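Local coordinates for cation efflux system protein CusF (Escherichia coli, PDB 3E6Z), which binds one copper ion per chain in the periplasm and, as a metallochaperone, takes part in a cation efflux system that gives resistance to copper and silver, at residues F43-I54 and L70-V78; P5-K15 and T25-V34. The protein carries 1 engineered substitution. All coordinates share one frame; numbering follows the deposited sequence. Where two conformers were deposited one is given.

Interaction 1: F43-I54 and L70-V78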
loop_
_atom_site.group_PDB
_atom_site.type_symbol
_atom_site.label_atom_id
_atom_site.label_comp_id
_atom_site.label_asym_id
_atom_site.label_seq_id
_atom_site.Cartn_x
_atom_site.Cartn_y
_atom_site.Cartn_z
ATOM N N PHE A 43 3.852 3.053 3.393
ATOM C CA PHE A 43 3.552 3.322 1.959
ATOM C C PHE A 43 3.502 4.808 1.767
ATOM O O PHE A 43 3.063 5.602 2.595
ATOM C CB PHE A 43 2.208 2.662 1.577
ATOM C CG PHE A 43 2.255 1.167 1.671
ATOM C CD1 PHE A 43 2.724 0.417 0.552
ATOM C CD2 PHE A 43 1.957 0.467 2.894
ATOM C CE1 PHE A 43 2.968 -0.905 0.634
ATOM C CE2 PHE A 43 2.118 -0.894 2.929
ATOM C CZ PHE A 43 2.611 -1.622 1.844
ATOM N N THR A 44 4.050 5.219 0.595
ATOM C CA THR A 44 4.258 6.633 0.309
ATOM C C THR A 44 3.206 7.189 -0.621
ATOM O O THR A 44 2.942 6.621 -1.679
ATOM C CB THR A 44 5.667 6.829 -0.295
ATOM O OG1 THR A 44 6.647 6.392 0.627
ATOM C CG2 THR A 44 5.944 8.295 -0.646
ATOM N N ILE A 45 2.608 8.328 -0.238
ATOM C CA ILE A 45 1.678 9.051 -1.076
ATOM C C ILE A 45 2.529 10.000 -1.923
ATOM O O ILE A 45 3.310 10.807 -1.422
ATOM C CB ILE A 45 0.717 9.913 -0.229
ATOM C CG1 ILE A 45 -0.016 9.080 0.819
ATOM C CG2 ILE A 45 -0.231 10.686 -1.147
ATOM C CD1 ILE A 45 -0.697 9.965 1.857
ATOM N N THR A 46 2.390 9.873 -3.239
ATOM C CA THR A 46 3.041 10.810 -4.183
ATOM C C THR A 46 1.947 11.635 -4.852
ATOM O O THR A 46 0.751 11.334 -4.784
ATOM C CB THR A 46 3.832 10.005 -5.265
ATOM O OG1 THR A 46 2.855 9.479 -6.129
ATOM C CG2 THR A 46 4.745 8.944 -4.659
ATOM N N PRO A 47 2.337 12.656 -5.632
ATOM C CA PRO A 47 1.325 13.423 -6.380
ATOM C C PRO A 47 0.587 12.557 -7.417
ATOM O O PRO A 47 -0.518 12.953 -7.854
ATOM C CB PRO A 47 2.110 14.575 -6.984
ATOM C CG PRO A 47 3.220 14.712 -6.198
ATOM C CD PRO A 47 3.635 13.325 -5.711
ATOM N N GLN A 48 1.165 11.397 -7.819
ATOM C CA GLN A 48 0.488 10.521 -8.762
ATOM C C GLN A 48 -0.404 9.498 -8.105
ATOM O O GLN A 48 -1.167 8.838 -8.798
ATOM C CB GLN A 48 1.521 9.786 -9.624
ATOM C CG GLN A 48 2.290 10.702 -10.538
ATOM C CD GLN A 48 3.396 11.541 -9.766
ATOM O OE1 GLN A 48 3.955 11.166 -8.740
ATOM N NE2 GLN A 48 3.756 12.643 -10.382
ATOM N N THR A 49 -0.402 9.356 -6.762
ATOM C CA THR A 49 -1.277 8.423 -6.105
ATOM C C THR A 49 -2.738 8.881 -6.308
ATOM O O THR A 49 -3.061 10.081 -6.040
ATOM C CB THR A 49 -1.024 8.416 -4.560
ATOM O OG1 THR A 49 0.374 8.094 -4.315
ATOM C CG2 THR A 49 -1.928 7.426 -3.814
ATOM N N LYS A 50 -3.619 7.952 -6.685
ATOM C CA LYS A 50 -5.060 8.198 -6.654
ATOM C C LYS A 50 -5.617 7.811 -5.296
ATOM O O LYS A 50 -5.829 6.692 -5.005
ATOM C CB LYS A 50 -5.752 7.450 -7.806
ATOM C CG LYS A 50 -5.229 7.946 -9.139
ATOM C CD LYS A 50 -5.560 9.436 -9.410
ATOM C CE LYS A 50 -5.368 9.916 -10.895
ATOM N NZ LYS A 50 -4.019 10.506 -11.204
ATOM N N MET A 51 -5.712 8.848 -4.467
ATOM C CA MET A 51 -6.210 8.715 -3.145
ATOM C C MET A 51 -7.739 8.635 -3.101
ATOM O O MET A 51 -8.428 9.181 -3.949
ATOM C CB MET A 51 -5.814 9.971 -2.348
ATOM C CG MET A 51 -4.344 9.970 -1.979
ATOM S SD MET A 51 -3.837 8.655 -0.810
ATOM C CE MET A 51 -4.549 9.297 0.653
ATOM N N SER A 52 -8.341 7.761 -2.248
ATOM C CA SER A 52 -9.726 7.874 -1.821
ATOM C C SER A 52 -9.734 8.246 -0.269
ATOM O O SER A 52 -8.719 8.345 0.454
ATOM C CB SER A 52 -10.556 6.601 -2.278
ATOM O OG SER A 52 -10.568 6.522 -3.717
ATOM N N GLU A 53 -10.909 8.557 0.240
ATOM C CA GLU A 53 -11.039 8.860 1.686
ATOM C C GLU A 53 -10.885 7.554 2.511
ATOM O O GLU A 53 -11.557 6.567 2.309
ATOM C CB GLU A 53 -12.281 9.683 2.067
ATOM C CG GLU A 53 -12.489 9.786 3.552
ATOM C CD GLU A 53 -13.549 10.785 3.984
ATOM O OE1 GLU A 53 -13.976 11.686 3.207
ATOM O OE2 GLU A 53 -13.936 10.647 5.148
ATOM N N ILE A 54 -9.897 7.701 3.388
ATOM C CA ILE A 54 -9.533 6.601 4.328
ATOM C C ILE A 54 -9.248 7.166 5.731
ATOM O O ILE A 54 -8.980 8.351 5.928
ATOM C CB ILE A 54 -8.313 5.829 3.814
ATOM C CG1 ILE A 54 -7.144 6.805 3.604
ATOM C CG2 ILE A 54 -8.670 5.053 2.501
ATOM C CD1 ILE A 54 -5.750 6.104 3.502
ATOM N N LEU A 70 11.391 2.537 -0.942
ATOM C CA LEU A 70 10.021 3.102 -0.928
ATOM C C LEU A 70 9.040 2.150 -1.591
ATOM O O LEU A 70 9.287 1.460 -2.588
ATOM C CB LEU A 70 9.965 4.373 -1.692
ATOM C CG LEU A 70 10.872 5.515 -1.099
ATOM C CD1 LEU A 70 10.825 6.718 -2.011
ATOM C CD2 LEU A 70 10.442 5.845 0.346
ATOM N N SER A 71 7.774 2.167 -1.026
ATOM C CA SER A 71 6.638 1.522 -1.692
ATOM C C SER A 71 5.676 2.660 -2.050
ATOM O O SER A 71 5.031 3.244 -1.160
ATOM C CB SER A 71 5.982 0.491 -0.731
ATOM O OG SER A 71 6.847 -0.492 -0.327
ATOM N N LEU A 72 5.687 3.034 -3.332
ATOM C CA LEU A 72 4.931 4.194 -3.788
ATOM C C LEU A 72 3.502 3.779 -4.154
ATOM O O LEU A 72 3.282 2.876 -4.948
ATOM C CB LEU A 72 5.570 4.735 -5.086
ATOM C CG LEU A 72 7.064 5.099 -4.930
ATOM C CD1 LEU A 72 7.519 5.692 -6.322
ATOM C CD2 LEU A 72 7.280 6.169 -3.805
ATOM N N LEU A 73 2.515 4.463 -3.512
ATOM C CA LEU A 73 1.108 4.073 -3.820
ATOM C C LEU A 73 0.671 4.520 -5.149
ATOM O O LEU A 73 0.772 5.711 -5.535
ATOM C CB LEU A 73 0.213 4.695 -2.735
ATOM C CG LEU A 73 0.334 4.070 -1.358
ATOM C CD1 LEU A 73 -0.271 4.997 -0.302
ATOM C CD2 LEU A 73 -0.275 2.679 -1.332
ATOM N N GLN A 74 0.108 3.602 -5.939
ATOM C CA GLN A 74 -0.633 3.930 -7.129
ATOM C C GLN A 74 -2.047 4.425 -6.761
ATOM O O GLN A 74 -2.528 5.392 -7.365
ATOM C CB GLN A 74 -0.780 2.690 -8.040
ATOM C CG GLN A 74 0.559 2.030 -8.516
ATOM C CD GLN A 74 1.243 2.901 -9.588
ATOM O OE1 GLN A 74 1.920 3.876 -9.234
ATOM N NE2 GLN A 74 1.018 2.551 -10.840
ATOM N N ASP A 75 -2.682 3.723 -5.808
ATOM C CA ASP A 75 -4.091 4.038 -5.472
ATOM C C ASP A 75 -4.376 3.333 -4.152
ATOM O O ASP A 75 -3.683 2.393 -3.757
ATOM C CB ASP A 75 -5.030 3.606 -6.594
ATOM C CG ASP A 75 -4.824 2.139 -6.996
ATOM O OD1 ASP A 75 -5.054 1.240 -6.164
ATOM O OD2 ASP A 75 -4.216 1.922 -8.079
ATOM N N ILE A 76 -5.436 3.800 -3.485
ATOM C CA ILE A 76 -5.888 3.167 -2.243
ATOM C C ILE A 76 -7.312 3.594 -2.117
ATOM O O ILE A 76 -7.711 4.695 -2.337
ATOM C CB ILE A 76 -4.991 3.641 -1.025
ATOM C CG1 ILE A 76 -5.486 2.931 0.266
ATOM C CG2 ILE A 76 -4.943 5.155 -0.853
ATOM C CD1 ILE A 76 -4.474 2.988 1.331
ATOM N N LYS A 77 -8.140 2.622 -1.651
ATOM C CA LYS A 77 -9.537 2.827 -1.438
ATOM C C LYS A 77 -9.963 1.935 -0.336
ATOM O O LYS A 77 -9.418 0.894 -0.138
ATOM C CB LYS A 77 -10.427 2.496 -2.628
ATOM C CG LYS A 77 -10.467 1.131 -3.060
ATOM C CD LYS A 77 -11.626 1.012 -4.107
ATOM C CE LYS A 77 -12.409 -0.339 -4.113
ATOM N NZ LYS A 77 -12.799 -1.168 -2.941
ATOM N N VAL A 78 -11.090 2.275 0.336
ATOM C CA VAL A 78 -11.694 1.331 1.329
ATOM C C VAL A 78 -12.233 0.103 0.552
ATOM O O VAL A 78 -12.762 0.213 -0.546
ATOM C CB VAL A 78 -12.883 2.023 2.072
ATOM C CG1 VAL A 78 -13.771 0.938 2.831
ATOM C CG2 VAL A 78 -12.309 3.035 3.004
HETATM O O HOH W 1 7.246 3.777 1.337
HETATM O O HOH W 2 -2.143 5.825 -10.133
HETATM O O HOH W 3 -8.444 5.651 -5.357
HETATM O O HOH W 4 -12.220 4.894 -0.039
#
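L73 and F43 make the apolar centre: L73 CG lies 3.8 Å from F43 CB, while the phenyl ring of F43 slants against S71 CB and meets the rings of F62 and F64 edge-to-face. Segments 43-54 and 70-78 run in the same direction (nearest CA pairs F43-S71, T44-L72, K50-D75) and close the OB-fold barrel, joining the outermost strands, 39-44 and 70-78, of an otherwise antiparallel sheet. L73 CB also touches T49 CG2 at 3.6 Å. Further along, I54 and I76 cross at about a right angle with their CD1 methyls in contact, and the M51 side chain lies alongside that of I76, SD 3.7 Å from I76 CG2.

Two straight backbone bonds set the parallel register: T44 N to S71 O and L73 N to T44 O, with N-H...O angles of 171° and 174°. After the T46-T49 type I turn, K50 N donates to Q74 O and I76 N returns a longer bond to K50 O (3.3 Å). Between these rungs Q74 and D75 both face N63, a classic beta bulge at the strand's corner. At the outer edge, one water donates to K50 O and I76 O and also bonds S52 OG. The T49 hydroxyl, set beside its own backbone N (chi1 -57°), bridges turn and strand: OG1 donates to L73 O at 2.7 Å and accepts from T46 N at 2.9 Å.

Interaction 2: P5-K15 and T25-V34. With CU (copper (II) ion), chain B.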
loop_
_atom_site.group_PDB
_atom_site.type_symbol
_atom_site.label_atom_id
_atom_site.label_comp_id
_atom_site.label_asym_id
_atom_site.label_seq_id
_atom_site.Cartn_x
_atom_site.Cartn_y
_atom_site.Cartn_z
ATOM N N PRO A 5 7.245 -8.493 -11.137
ATOM C CA PRO A 5 6.077 -7.776 -10.605
ATOM C C PRO A 5 6.350 -6.330 -10.715
ATOM O O PRO A 5 7.433 -5.922 -10.213
ATOM C CB PRO A 5 6.064 -8.160 -9.116
ATOM C CG PRO A 5 6.768 -9.449 -9.039
ATOM C CD PRO A 5 7.771 -9.460 -10.155
ATOM N N GLN A 6 5.524 -5.549 -11.412
ATOM C CA GLN A 6 5.698 -4.062 -11.229
ATOM C C GLN A 6 4.674 -3.537 -10.251
ATOM O O GLN A 6 4.956 -3.139 -9.099
ATOM C CB GLN A 6 5.658 -3.387 -12.597
ATOM C CG GLN A 6 6.751 -3.840 -13.524
ATOM C CD GLN A 6 8.165 -3.513 -13.083
ATOM O OE1 GLN A 6 8.409 -2.773 -12.121
ATOM N NE2 GLN A 6 9.122 -4.099 -13.799
ATOM N N VAL A 7 3.416 -3.639 -10.625
ATOM C CA VAL A 7 2.413 -3.095 -9.701
ATOM C C VAL A 7 2.044 -4.280 -8.795
ATOM O O VAL A 7 1.641 -5.348 -9.301
ATOM C CB VAL A 7 1.203 -2.532 -10.424
ATOM C CG1 VAL A 7 0.099 -2.056 -9.420
ATOM C CG2 VAL A 7 1.613 -1.279 -11.271
ATOM N N ILE A 8 2.166 -4.105 -7.452
ATOM C CA ILE A 8 1.767 -5.101 -6.443
ATOM C C ILE A 8 0.440 -4.683 -5.880
ATOM O O ILE A 8 0.266 -3.555 -5.465
ATOM C CB ILE A 8 2.806 -5.226 -5.378
ATOM C CG1 ILE A 8 4.185 -5.610 -5.959
ATOM C CG2 ILE A 8 2.389 -6.281 -4.366
ATOM C CD1 ILE A 8 5.308 -5.528 -5.039
ATOM N N SER A 9 -0.539 -5.614 -5.941
ATOM C CA SER A 9 -1.854 -5.351 -5.338
ATOM C C SER A 9 -1.953 -6.038 -3.991
ATOM O O SER A 9 -1.401 -7.087 -3.757
ATOM C CB SER A 9 -3.024 -5.881 -6.140
ATOM O OG SER A 9 -3.051 -5.490 -7.469
ATOM N N ALA A 10 -2.610 -5.354 -3.062
ATOM C CA ALA A 10 -2.748 -5.885 -1.720
ATOM C C ALA A 10 -3.976 -5.351 -1.061
ATOM O O ALA A 10 -4.637 -4.452 -1.503
ATOM C CB ALA A 10 -1.566 -5.543 -0.924
ATOM N N THR A 11 -4.311 -6.011 0.060
ATOM C CA THR A 11 -5.322 -5.495 0.983
ATOM C C THR A 11 -4.739 -5.401 2.369
ATOM O O THR A 11 -3.688 -5.962 2.655
ATOM C CB THR A 11 -6.609 -6.448 0.967
ATOM O OG1 THR A 11 -6.233 -7.796 1.336
ATOM C CG2 THR A 11 -7.324 -6.525 -0.368
ATOM N N GLY A 12 -5.402 -4.619 3.237
ATOM C CA GLY A 12 -4.893 -4.511 4.611
ATOM C C GLY A 12 -5.769 -3.572 5.441
ATOM O O GLY A 12 -6.846 -3.245 4.997
ATOM N N VAL A 13 -5.173 -3.195 6.559
ATOM C CA VAL A 13 -5.879 -2.277 7.476
ATOM C C VAL A 13 -4.922 -1.076 7.710
ATOM O O VAL A 13 -3.750 -1.241 8.038
ATOM C CB VAL A 13 -6.194 -2.950 8.830
ATOM C CG1 VAL A 13 -6.804 -1.895 9.824
ATOM C CG2 VAL A 13 -7.223 -4.104 8.561
ATOM N N VAL A 14 -5.465 0.115 7.590
ATOM C CA VAL A 14 -4.716 1.358 7.795
ATOM C C VAL A 14 -4.431 1.496 9.327
ATOM O O VAL A 14 -5.382 1.488 10.152
ATOM C CB VAL A 14 -5.449 2.555 7.328
ATOM C CG1 VAL A 14 -4.717 3.856 7.647
ATOM C CG2 VAL A 14 -5.759 2.407 5.800
ATOM N N LYS A 15 -3.162 1.684 9.717
ATOM C CA LYS A 15 -2.869 1.891 11.106
ATOM C C LYS A 15 -2.402 3.284 11.428
ATOM O O LYS A 15 -2.593 3.729 12.555
ATOM C CB LYS A 15 -1.933 0.796 11.493
ATOM C CG LYS A 15 -2.517 -0.601 11.353
ATOM C CD LYS A 15 -3.681 -0.833 12.265
ATOM C CE LYS A 15 -3.356 -0.683 13.787
ATOM N NZ LYS A 15 -4.555 -0.955 14.617
ATOM N N THR A 25 0.849 4.043 7.091
ATOM C CA THR A 25 1.316 2.808 7.653
ATOM C C THR A 25 0.139 1.783 7.582
ATOM O O THR A 25 -0.956 2.090 8.113
ATOM C CB THR A 25 1.784 3.022 9.098
ATOM O OG1 THR A 25 2.847 3.975 9.068
ATOM C CG2 THR A 25 2.282 1.792 9.753
ATOM N N ILE A 26 0.369 0.680 6.896
ATOM C CA ILE A 26 -0.666 -0.327 6.627
ATOM C C ILE A 26 -0.200 -1.653 7.087
ATOM O O ILE A 26 0.940 -2.090 6.780
ATOM C CB ILE A 26 -1.025 -0.402 5.102
ATOM C CG1 ILE A 26 -1.444 0.974 4.620
ATOM C CG2 ILE A 26 -2.116 -1.509 4.840
ATOM C CD1 ILE A 26 -1.728 1.025 3.052
ATOM N N HIS A 27 -1.114 -2.392 7.824
ATOM C CA HIS A 27 -0.809 -3.775 8.131
ATOM C C HIS A 27 -1.527 -4.619 7.060
ATOM O O HIS A 27 -2.768 -4.707 6.983
ATOM C CB HIS A 27 -1.326 -4.113 9.543
ATOM C CG HIS A 27 -0.927 -5.499 9.932
ATOM N ND1 HIS A 27 0.387 -5.810 10.099
ATOM C CD2 HIS A 27 -1.672 -6.641 10.123
ATOM C CE1 HIS A 27 0.444 -7.106 10.395
ATOM N NE2 HIS A 27 -0.776 -7.632 10.402
ATOM N N HIS A 28 -0.712 -5.102 6.079
ATOM C CA HIS A 28 -1.263 -5.777 4.916
ATOM C C HIS A 28 -1.477 -7.297 5.158
ATOM O O HIS A 28 -0.739 -7.902 5.950
ATOM C CB HIS A 28 -0.422 -5.488 3.639
ATOM C CG HIS A 28 0.949 -6.136 3.602
ATOM N ND1 HIS A 28 1.150 -7.479 3.508
ATOM C CD2 HIS A 28 2.206 -5.601 3.492
ATOM C CE1 HIS A 28 2.468 -7.752 3.361
ATOM N NE2 HIS A 28 3.164 -6.610 3.347
ATOM N N ASP A 29 -2.525 -7.770 4.516
ATOM C CA ASP A 29 -2.832 -9.218 4.453
ATOM C C ASP A 29 -1.754 -9.893 3.657
ATOM O O ASP A 29 -0.954 -9.230 2.957
ATOM C CB ASP A 29 -4.195 -9.386 3.825
ATOM C CG ASP A 29 -5.245 -8.616 4.607
ATOM O OD1 ASP A 29 -5.241 -8.750 5.920
ATOM O OD2 ASP A 29 -6.099 -8.020 3.990
ATOM N N PRO A 30 -1.646 -11.229 3.745
ATOM C CA PRO A 30 -0.618 -11.901 2.904
ATOM C C PRO A 30 -0.777 -11.490 1.436
ATOM O O PRO A 30 -1.909 -11.315 0.915
ATOM C CB PRO A 30 -0.884 -13.397 3.167
ATOM C CG PRO A 30 -1.568 -13.421 4.512
ATOM C CD PRO A 30 -2.433 -12.191 4.517
ATOM N N ILE A 31 0.384 -11.417 0.798
ATOM C CA ILE A 31 0.373 -11.044 -0.661
ATOM C C ILE A 31 0.933 -12.222 -1.500
ATOM O O ILE A 31 2.166 -12.429 -1.506
ATOM C CB ILE A 31 1.208 -9.809 -0.968
ATOM C CG1 ILE A 31 0.833 -8.600 -0.058
ATOM C CG2 ILE A 31 0.994 -9.416 -2.493
ATOM C CD1 ILE A 31 1.700 -7.458 -0.216
ATOM N N ALA A 32 0.061 -12.926 -2.176
ATOM C CA ALA A 32 0.444 -14.118 -2.928
ATOM C C ALA A 32 1.510 -13.849 -3.947
ATOM O O ALA A 32 2.455 -14.681 -4.107
ATOM C CB ALA A 32 -0.832 -14.709 -3.618
ATOM N N ALA A 33 1.385 -12.764 -4.718
ATOM C CA ALA A 33 2.252 -12.581 -5.882
ATOM C C ALA A 33 3.689 -12.497 -5.491
ATOM O O ALA A 33 4.568 -12.775 -6.342
ATOM C CB ALA A 33 1.886 -11.347 -6.649
ATOM N N VAL A 34 4.010 -12.047 -4.301
ATOM C CA VAL A 34 5.347 -11.888 -3.831
ATOM C C VAL A 34 5.672 -12.819 -2.657
ATOM O O VAL A 34 6.690 -12.663 -1.988
ATOM C CB VAL A 34 5.711 -10.421 -3.500
ATOM C CG1 VAL A 34 5.648 -9.558 -4.746
ATOM C CG2 VAL A 34 4.813 -9.860 -2.404
HETATM CU CU CU B . 5.128 -6.574 3.110
HETATM O O HOH W 5 -2.668 -8.331 0.572
#
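H28 meets T11 at the base of its side chain, where CB rests 3.4 Å from T11 O. From there a chi1 of 70° puts CG between the backbone N and the carbonyl carbon and carries the imidazole away from strand 8-15. On one face of the ring I31 CD1 sits 3.6 Å above the plane, offset toward the rim. ND1 donates to D29 O at 2.8 Å; the acceptor lies close to the ring plane, although the donor stands well above the carbonyl plane, and the bond limits rotation of the ring. At the tip, NE2 binds the copper(II) ion at 2.0 Å, with M39 and M41 completing the set of protein ligands.

The histidine ends the second strand of an antiparallel beta hairpin in the OB-fold barrel. G12, opposite H28, forms a non-hydrogen-bonded pair in which the two CA atoms approach to 3.9 Å, a closeness consistent with the absence of a side chain at G12. The next pair, V13 with H27, is hydrogen-bonded in both directions, and K15 N extends the ladder to T25 O.

Beyond H28 the chain leaves the sheet but stays tied to T11. D29 N donates to T11 O, while T11 OG1 donates to the anti lone pair of D29 OD2 at 2.7 Å, so that main chain and carboxylate grip the same residue. Toward the start of strand 8-15 the contact becomes apolar: A10 CB touches I31 CD1, the I8 and I31 side chains cross at about a right angle with I8 CG2 3.9 Å from I31 CG2, and I8 CD1 reaches V34 CG1 at 4.1 Å.

Both contacts mix buried and exposed residues within one barrel. Interaction 2 pairs consecutive strands in a continuous antiparallel ladder that ends at a copper ligand; interaction 1 brings together sequence-distant strands in parallel through two single bridges, separated by the T46-T49 turn. Both use a threonine hydroxyl, its acceptor a backbone carbonyl in interaction 1 and a carboxylate in interaction 2. They meet in the shared core, where I26 CD1 of interaction 2 packs against F43 CD2 at 3.7 Å and I76 CD1 at 3.8 Å. Strand 39-44, neighbour of 23-28 in the sheet, also carries the ligands M39 and M41. The nearest side-chain atom of F43 lies about 6 Å from the copper ion.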